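PDB 6CTZ: gentamicin resistance protein from Enterococcus gallinarum, which probably confers resistance by transferring a phosphate from a guanosine nucleotide to the 2''-hydroxyl of aminoglycoside antibiotics such as gentamicin and kanamycin. Local coordinates for residues A[109-114]-A[204-209]; A[66-71]-A[117-122]. The protein carries 2 engineered substitutions. All blocks are in the same frame, centred on the assembly; numbering follows the deposited sequence. Where two conformers were deposited one is given.

How the contacts relate
Both contacts use helix 106-125 of the kinase-like fold, contact 1 early along it and contact 2 further on, with their centres about 13 Å apart. In chain order the segments run 66-71, 109-114, 117-122, 204-209, so the two pairings interleave. The two loop segments, first and last along the chain, also meet each other: Val68 CG1 of contact 2 packs on Leu209 CD2 of contact 1 at 3.7 Å. One helix is thus tied both to the hairpin formed by strands 198-200 and 209-212 and to the loop entering strand 73-78 of the five-stranded sheet. Contact 2 bridges the two lobes, whereas contact 1 lies within the helical lobe. Neither touches the bound GDP, about 12 Å from the side chains of Val68 and of Leu209.

Contact 1: residues A[109-114]-A[204-209]; sequences KDRLAL and SRQTPL
The carbonyl O of Gln206 accepts three hydrogen bonds at once, and Arg111 has a hand in all of them. This is the outer turn of the beta hairpin joining strands 198-200 and 209-212 in the helical lobe of a kinase-like fold, held against helix 106-125. Arg111 NE donates directly to Gln206 O at 3.1 Å in a nearly straight bond (164° at the hydrogen), with the acceptor close to the guanidinium plane. Water 1 links the same oxygen to the helix backbone, donating to Gln206 O and to Arg111 O. Water 2 accepts from Arg111 NH2 at 2.9 Å and donates back to Gln206 O. The bends at chi2 (-53°) and chi3 bring CD and then NE of the arginine round to the Gln206 carbonyl, the two side chains crossing at a slant.

The two faces of the guanidinium meet different neighbours. Gln206 NE2 sits over the centre of one, 3.4 Å above the plane, the amide plane inclined by 33°, while Leu114 CD2 lies toward the rim of the opposite face. Here a backbone carbonyl and the side chain of the same residue meet one arginine at edge and face.

Beyond the polar part the contact turns apolar: Arg111 CB touches Pro208 CD, and Leu112 rests its CD2 branch against both the proline ring and the first residue of strand 209-212. Gln115, one turn on, accepts from Leu209 N through its OE1. Leu112 CD2 reaches Pro208 CG at 3.6 Å and Leu209 CB at 3.9 Å.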
ATOM      1  N   LYS A 109     -19.071   4.413  -7.064  1.00 14.63           N
ATOM      2  CA  LYS A 109     -18.287   3.202  -6.849  1.00 14.86           C
ATOM      3  C   LYS A 109     -17.989   2.505  -8.163  1.00 13.18           C
ATOM      4  O   LYS A 109     -16.884   1.993  -8.356  1.00 13.38           O
ATOM      5  CB  LYS A 109     -18.981   2.258  -5.869  1.00 18.20           C
ATOM      6  CG  LYS A 109     -18.948   2.773  -4.437  1.00 22.22           C
ATOM      7  CD  LYS A 109     -19.397   1.728  -3.439  1.00 23.95           C
ATOM      8  CE  LYS A 109     -20.828   1.286  -3.707  1.00 26.90           C
ATOM      9  NZ  LYS A 109     -21.319   0.384  -2.632  1.00 28.33           N
ATOM     10  N   ASP A 110     -18.956   2.481  -9.083  1.00 13.41           N
ATOM     11  CA  ASP A 110     -18.737   1.858 -10.384  1.00 13.95           C
ATOM     12  C   ASP A 110     -17.606   2.556 -11.132  1.00 12.23           C
ATOM     13  O   ASP A 110     -16.697   1.902 -11.659  1.00 12.60           O
ATOM     14  CB  ASP A 110     -20.051   1.882 -11.172  1.00 16.15           C
ATOM     15  CG  ASP A 110     -19.930   1.299 -12.559  1.00 21.34           C
ATOM     16  OD1 ASP A 110     -19.354   0.215 -12.700  1.00 22.82           O
ATOM     17  OD2 ASP A 110     -20.476   1.905 -13.511  1.00 25.59           O
ATOM     18  N   ARG A 111     -17.621   3.893 -11.159  1.00 12.69           N
ATOM     19  CA  ARG A 111     -16.569   4.630 -11.860  1.00 12.88           C
ATOM     20  C   ARG A 111     -15.216   4.453 -11.178  1.00 11.66           C
ATOM     21  O   ARG A 111     -14.188   4.303 -11.851  1.00 11.45           O
ATOM     22  CB  ARG A 111     -16.933   6.113 -11.977  1.00 15.67           C
ATOM     23  CG  ARG A 111     -18.264   6.387 -12.650  1.00 18.15           C
ATOM     24  CD  ARG A 111     -18.380   5.699 -14.002  1.00 20.64           C
ATOM     25  NE  ARG A 111     -17.387   6.164 -14.968  1.00 21.49           N
ATOM     26  CZ  ARG A 111     -17.300   5.716 -16.217  1.00 22.81           C
ATOM     27  NH1 ARG A 111     -18.149   4.788 -16.656  1.00 22.67           N
ATOM     28  NH2 ARG A 111     -16.367   6.190 -17.032  1.00 24.07           N
ATOM     29  N   LEU A 112     -15.196   4.464  -9.843  1.00 11.34           N
ATOM     30  CA  LEU A 112     -13.943   4.227  -9.129  1.00 11.01           C
ATOM     31  C   LEU A 112     -13.402   2.836  -9.416  1.00 10.23           C
ATOM     32  O   LEU A 112     -12.197   2.666  -9.616  1.00 11.17           O
ATOM     33  CB  LEU A 112     -14.152   4.407  -7.628  1.00 11.91           C
ATOM     34  CG  LEU A 112     -14.328   5.849  -7.158  1.00 14.91           C
ATOM     35  CD1 LEU A 112     -14.820   5.863  -5.728  1.00 16.78           C
ATOM     36  CD2 LEU A 112     -13.022   6.643  -7.277  1.00 15.94           C
ATOM     37  N   ALA A 113     -14.281   1.827  -9.449  1.00 10.70           N
ATOM     38  CA  ALA A 113     -13.840   0.465  -9.749  1.00 10.87           C
ATOM     39  C   ALA A 113     -13.226   0.377 -11.139  1.00 10.79           C
ATOM     40  O   ALA A 113     -12.186  -0.268 -11.329  1.00 11.18           O
ATOM     41  CB  ALA A 113     -15.012  -0.514  -9.630  1.00 11.58           C
ATOM     42  N   LEU A 114     -13.839   1.049 -12.114  1.00 10.90           N
ATOM     43  CA  LEU A 114     -13.302   1.048 -13.468  1.00 11.65           C
ATOM     44  C   LEU A 114     -11.929   1.709 -13.507  1.00 11.20           C
ATOM     45  O   LEU A 114     -10.998   1.199 -14.146  1.00 11.58           O
ATOM     46  CB  LEU A 114     -14.276   1.786 -14.378  1.00 13.10           C
ATOM     47  CG  LEU A 114     -13.859   1.929 -15.840  1.00 15.89           C
ATOM     48  CD1 LEU A 114     -13.569   0.573 -16.482  1.00 17.71           C
ATOM     49  CD2 LEU A 114     -14.937   2.697 -16.603  1.00 18.91           C
ATOM     50  N   SER A 204     -16.417  15.208  -9.908  1.00 20.66           N
ATOM     51  CA  SER A 204     -16.366  14.656 -11.256  0.67 21.71           C
ATOM     52  C   SER A 204     -17.098  13.321 -11.255  1.00 23.36           C
ATOM     53  O   SER A 204     -16.597  12.329 -10.717  1.00 25.51           O
ATOM     54  CB  SER A 204     -14.926  14.473 -11.716  0.67 23.17           C
ATOM     55  OG  SER A 204     -14.921  13.801 -12.958  0.67 23.91           O
ATOM     56  N   ARG A 205     -18.281  13.293 -11.872  1.00 24.95           N
ATOM     57  CA  ARG A 205     -19.103  12.084 -11.871  1.00 27.21           C
ATOM     58  C   ARG A 205     -18.392  10.928 -12.562  1.00 25.97           C
ATOM     59  O   ARG A 205     -18.339   9.807 -12.039  1.00 26.38           O
ATOM     60  CB  ARG A 205     -20.438  12.359 -12.567  1.00 30.22           C
ATOM     61  CG  ARG A 205     -21.378  13.301 -11.827  1.00 32.67           C
ATOM     62  CD  ARG A 205     -21.911  12.665 -10.550  1.00 34.65           C
ATOM     63  NE  ARG A 205     -21.310  13.255  -9.359  1.00 35.65           N
ATOM     64  CZ  ARG A 205     -21.739  14.380  -8.790  1.00 35.86           C
ATOM     65  NH1 ARG A 205     -21.137  14.855  -7.706  1.00 35.23           N
ATOM     66  NH2 ARG A 205     -22.766  15.036  -9.312  1.00 36.74           N
ATOM     67  N   GLN A 206     -17.847  11.176 -13.744  1.00 24.50           N
ATOM     68  CA  GLN A 206     -17.349  10.074 -14.553  1.00 24.95           C
ATOM     69  C   GLN A 206     -15.907   9.701 -14.254  1.00 22.76           C
ATOM     70  O   GLN A 206     -15.504   8.573 -14.557  1.00 22.68           O
ATOM     71  CB  GLN A 206     -17.539  10.370 -16.045  1.00 27.64           C
ATOM     72  CG  GLN A 206     -19.003  10.534 -16.438  1.00 29.19           C
ATOM     73  CD  GLN A 206     -19.873   9.397 -15.923  0.53 29.74           C
ATOM     74  OE1 GLN A 206     -20.636   9.565 -14.972  0.31 30.10           O
ATOM     75  NE2 GLN A 206     -19.759   8.231 -16.550  1.00 30.25           N
ATOM     76  N   THR A 207     -15.134  10.596 -13.636  1.00 21.46           N
ATOM     77  CA  THR A 207     -13.710  10.360 -13.381  1.00 20.44           C
ATOM     78  C   THR A 207     -13.354  10.793 -11.957  1.00 17.26           C
ATOM     79  O   THR A 207     -12.550  11.697 -11.741  1.00 17.71           O
ATOM     80  CB  THR A 207     -12.878  11.087 -14.437  1.00 23.14           C
ATOM     81  OG1 THR A 207     -13.487  10.878 -15.720  1.00 26.07           O
ATOM     82  CG2 THR A 207     -11.467  10.545 -14.483  1.00 23.57           C
ATOM     83  N   PRO A 208     -13.936  10.137 -10.952  1.00 13.93           N
ATOM     84  CA  PRO A 208     -13.710  10.577  -9.563  1.00 13.45           C
ATOM     85  C   PRO A 208     -12.318  10.287  -9.006  1.00 12.82           C
ATOM     86  O   PRO A 208     -11.905  10.973  -8.066  1.00 15.13           O
ATOM     87  CB  PRO A 208     -14.773   9.798  -8.785  1.00 14.90           C
ATOM     88  CG  PRO A 208     -14.983   8.555  -9.631  1.00 14.88           C
ATOM     89  CD  PRO A 208     -14.920   9.043 -11.031  1.00 14.95           C
ATOM     90  N   LEU A 209     -11.597   9.282  -9.501  1.00 11.68           N
ATOM     91  CA  LEU A 209     -10.252   9.021  -9.002  1.00 11.68           C
ATOM     92  C   LEU A 209      -9.290   9.971  -9.701  1.00 11.15           C
ATOM     93  O   LEU A 209      -9.232  10.001 -10.933  1.00 13.45           O
ATOM     94  CB  LEU A 209      -9.863   7.574  -9.289  1.00 11.52           C
ATOM     95  CG  LEU A 209      -8.519   7.159  -8.686  1.00 11.74           C
ATOM     96  CD1 LEU A 209      -8.559   7.151  -7.158  1.00 13.36           C
ATOM     97  CD2 LEU A 209      -8.101   5.792  -9.224  1.00 13.32           C
TER
HETATM   98  O   HOH W   1     -14.562   5.771 -14.314  1.00 33.12           O
HETATM   99  O   HOH W   2     -14.294   8.227 -17.232  1.00 36.93           O

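Contact 2: residues A[66-71]-A[117-122]; sequences VKVNIP and AEFMNE
Lys67 lies with its methylenes against two carboxylates, those of Glu118 and Glu122, while its ammonium group stands apart from both. Its chain is extended as far as CE and crosses each glutamate at about a right angle: CG meets Glu122 OE1 at 3.4 Å, and CD meets Glu118 OE2 at the same distance. Beyond CG only the last torsion bends (chi4 -58°), and it leaves NZ 4.7 Å from Glu122 OE1, so the attraction between these opposite charges is probably long-range and not that of a salt bridge.

The two glutamates reach the loop from different starting torsions. Glu118 sets CG anti to its backbone N (chi1 176°), Glu122 anti to its carbonyl carbon, and both chains then run extended. Glu122 OE2 ends near the backbone, 3.2 Å from Val66 CA, and takes a weak hydrogen bond from Lys67 N. Water 3 provides a firmer link, accepting from Lys67 N at 2.9 Å and donating to Glu122 OE2 at 2.8 Å; it also lies in plane at the edge of the Phe119 ring.

That ring forms the apolar half. Phe119 CD1 lies 3.9 Å from Val68 CG2, with CE1 a little further off, and Val66 CG1 lies beside the same two carbons.

The loop between helix 46-62 and strand 73-78 corresponds to the αC-β4 loop of protein kinases, which joins the lobes by packing on the helical lobe, here on helix 106-125. Val68 and Phe119 also pack on Ile212 of strand 209-212, and helix 236-246 covers the helix at Ala117 and Met120.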
ATOM      1  N   VAL A  66       0.357   6.044 -16.544  1.00 16.06           N
ATOM      2  CA  VAL A  66      -0.863   5.928 -15.758  1.00 15.82           C
ATOM      3  C   VAL A  66      -1.742   7.145 -16.028  1.00 16.24           C
ATOM      4  O   VAL A  66      -1.269   8.207 -16.438  1.00 18.05           O
ATOM      5  CB  VAL A  66      -0.597   5.749 -14.244  1.00 16.56           C
ATOM      6  CG1 VAL A  66       0.158   4.458 -13.983  1.00 17.45           C
ATOM      7  CG2 VAL A  66       0.173   6.931 -13.697  1.00 16.64           C
ATOM      8  N   LYS A  67      -3.045   6.969 -15.814  1.00 17.29           N
ATOM      9  CA  LYS A  67      -4.042   8.008 -16.053  1.00 17.92           C
ATOM     10  C   LYS A  67      -4.568   8.618 -14.760  1.00 19.74           C
ATOM     11  O   LYS A  67      -5.686   9.146 -14.726  1.00 24.29           O
ATOM     12  CB  LYS A  67      -5.208   7.450 -16.865  1.00 20.06           C
ATOM     13  CG  LYS A  67      -4.808   6.970 -18.242  1.00 23.65           C
ATOM     14  CD  LYS A  67      -6.024   6.553 -19.038  1.00 28.11           C
ATOM     15  CE  LYS A  67      -5.640   5.879 -20.345  1.00 31.41           C
ATOM     16  NZ  LYS A  67      -4.805   6.750 -21.207  1.00 32.93           N
ATOM     17  N   VAL A  68      -3.827   8.478 -13.682  1.00 17.11           N
ATOM     18  CA  VAL A  68      -4.056   9.228 -12.464  1.00 17.12           C
ATOM     19  C   VAL A  68      -2.791  10.022 -12.198  1.00 14.75           C
ATOM     20  O   VAL A  68      -1.714   9.727 -12.727  1.00 15.03           O
ATOM     21  CB  VAL A  68      -4.384   8.327 -11.255  1.00 18.78           C
ATOM     22  CG1 VAL A  68      -5.707   7.606 -11.458  1.00 21.01           C
ATOM     23  CG2 VAL A  68      -3.245   7.345 -10.990  1.00 18.90           C
ATOM     24  N   ASN A  69      -2.928  11.035 -11.362  1.00 14.04           N
ATOM     25  CA  ASN A  69      -1.772  11.780 -10.909  1.00 13.84           C
ATOM     26  C   ASN A  69      -1.032  10.995  -9.835  1.00 11.83           C
ATOM     27  O   ASN A  69      -1.645  10.315  -9.004  1.00 13.78           O
ATOM     28  CB  ASN A  69      -2.230  13.142 -10.405  1.00 16.73           C
ATOM     29  CG  ASN A  69      -2.807  13.995 -11.539  1.00 21.25           C
ATOM     30  OD1 ASN A  69      -3.190  13.469 -12.586  1.00 24.47           O
ATOM     31  ND2 ASN A  69      -2.839  15.296 -11.353  1.00 22.92           N
ATOM     32  N   ILE A  70       0.297  11.036  -9.894  1.00 11.80           N
ATOM     33  CA  ILE A  70       1.147  10.418  -8.880  1.00 11.43           C
ATOM     34  C   ILE A  70       2.174  11.463  -8.452  1.00 11.52           C
ATOM     35  O   ILE A  70       2.372  12.471  -9.147  1.00 12.05           O
ATOM     36  CB  ILE A  70       1.819   9.126  -9.411  1.00 11.06           C
ATOM     37  CG1 ILE A  70       2.848   9.440 -10.509  1.00 12.14           C
ATOM     38  CG2 ILE A  70       0.758   8.115  -9.887  1.00 11.97           C
ATOM     39  CD1 ILE A  70       3.465   8.189 -11.132  1.00 13.13           C
ATOM     40  N   PRO A  71       2.850  11.260  -7.318  1.00 11.14           N
ATOM     41  CA  PRO A  71       3.815  12.277  -6.873  1.00 11.67           C
ATOM     42  C   PRO A  71       4.919  12.499  -7.895  1.00 11.52           C
ATOM     43  O   PRO A  71       5.470  11.558  -8.471  1.00 12.65           O
ATOM     44  CB  PRO A  71       4.381  11.688  -5.581  1.00 11.61           C
ATOM     45  CG  PRO A  71       3.288  10.786  -5.077  1.00 11.94           C
ATOM     46  CD  PRO A  71       2.728  10.170  -6.331  1.00 11.34           C
ATOM     47  N   ALA A 117      -9.344  -0.552 -11.840  1.00 10.83           N
ATOM     48  CA  ALA A 117      -9.015  -1.649 -12.746  1.00 11.13           C
ATOM     49  C   ALA A 117      -8.037  -1.191 -13.819  1.00 10.42           C
ATOM     50  O   ALA A 117      -7.059  -1.888 -14.125  1.00 11.36           O
ATOM     51  CB  ALA A 117     -10.287  -2.194 -13.395  1.00 12.91           C
ATOM     52  N   GLU A 118      -8.274  -0.006 -14.382  1.00 10.61           N
ATOM     53  CA  GLU A 118      -7.388   0.522 -15.415  1.00 11.55           C
ATOM     54  C   GLU A 118      -5.997   0.804 -14.862  1.00 10.70           C
ATOM     55  O   GLU A 118      -4.992   0.505 -15.516  1.00 11.97           O
ATOM     56  CB  GLU A 118      -8.003   1.787 -16.015  1.00 13.73           C
ATOM     57  CG  GLU A 118      -7.139   2.501 -17.036  1.00 18.92           C
ATOM     58  CD  GLU A 118      -7.817   3.740 -17.595  0.47 20.78           C
ATOM     59  OE1 GLU A 118      -8.143   4.652 -16.802  0.49 21.50           O
ATOM     60  OE2 GLU A 118      -8.045   3.793 -18.820  0.46 21.95           O
ATOM     61  N   PHE A 119      -5.921   1.371 -13.658  1.00 10.05           N
ATOM     62  CA  PHE A 119      -4.628   1.637 -13.029  1.00 10.09           C
ATOM     63  C   PHE A 119      -3.850   0.340 -12.812  1.00  9.47           C
ATOM     64  O   PHE A 119      -2.655   0.252 -13.126  1.00 10.19           O
ATOM     65  CB  PHE A 119      -4.853   2.365 -11.704  1.00 10.48           C
ATOM     66  CG  PHE A 119      -3.609   2.549 -10.881  1.00 10.39           C
ATOM     67  CD1 PHE A 119      -2.674   3.517 -11.213  1.00 12.10           C
ATOM     68  CD2 PHE A 119      -3.380   1.763  -9.762  1.00 11.78           C
ATOM     69  CE1 PHE A 119      -1.533   3.691 -10.448  1.00 12.30           C
ATOM     70  CE2 PHE A 119      -2.234   1.932  -9.000  1.00 13.17           C
ATOM     71  CZ  PHE A 119      -1.315   2.906  -9.343  1.00 12.89           C
ATOM     72  N   MET A 120      -4.521  -0.690 -12.290  1.00 10.06           N
ATOM     73  CA  MET A 120      -3.863  -1.972 -12.061  1.00 11.07           C
ATOM     74  C   MET A 120      -3.416  -2.587 -13.377  1.00 10.86           C
ATOM     75  O   MET A 120      -2.325  -3.166 -13.463  1.00 12.17           O
ATOM     76  CB  MET A 120      -4.806  -2.900 -11.294  1.00 12.47           C
ATOM     77  CG  MET A 120      -5.127  -2.388  -9.898  1.00 14.54           C
ATOM     78  SD  MET A 120      -6.441  -3.276  -9.026  1.00 19.07           S
ATOM     79  CE  MET A 120      -5.526  -4.563  -8.198  1.00 21.31           C
ATOM     80  N   ASN A 121      -4.271  -2.495 -14.355  1.00 11.87           N
ATOM     81  CA  ASN A 121      -3.865  -2.878 -15.683  0.63 12.69           C
ATOM     82  C   ASN A 121      -2.537  -2.207 -16.324  1.00 11.22           C
ATOM     83  O   ASN A 121      -1.602  -2.777 -16.905  1.00 12.70           O
ATOM     84  CB  ASN A 121      -5.003  -2.757 -16.691  0.63 15.36           C
ATOM     85  CG  ASN A 121      -6.009  -3.867 -16.589  0.63 19.33           C
ATOM     86  OD1 ASN A 121      -5.857  -4.839 -15.896  0.63 20.34           O
ATOM     87  ND2 ASN A 121      -7.047  -3.704 -17.327  0.63 22.25           N
ATOM     88  N   GLU A 122      -2.515  -0.902 -16.020  1.00 10.97           N
ATOM     89  CA  GLU A 122      -1.344  -0.152 -16.452  1.00 11.75           C
ATOM     90  C   GLU A 122      -0.092  -0.604 -15.713  1.00 11.55           C
ATOM     91  O   GLU A 122       0.968  -0.766 -16.330  1.00 12.89           O
ATOM     92  CB  GLU A 122      -1.593   1.342 -16.278  1.00 13.50           C
ATOM     93  CG  GLU A 122      -2.639   1.874 -17.256  1.00 15.94           C
ATOM     94  CD  GLU A 122      -3.299   3.174 -16.819  1.00 19.00           C
ATOM     95  OE1 GLU A 122      -4.066   3.742 -17.622  1.00 22.59           O
ATOM     96  OE2 GLU A 122      -3.075   3.613 -15.678  1.00 19.67           O
TER
HETATM   97  O   HOH W   3      -4.458   5.209 -13.916  1.00 17.03           O
HETATM   98  O   HOH W   4      -8.342   7.227 -14.647  1.00 28.12           O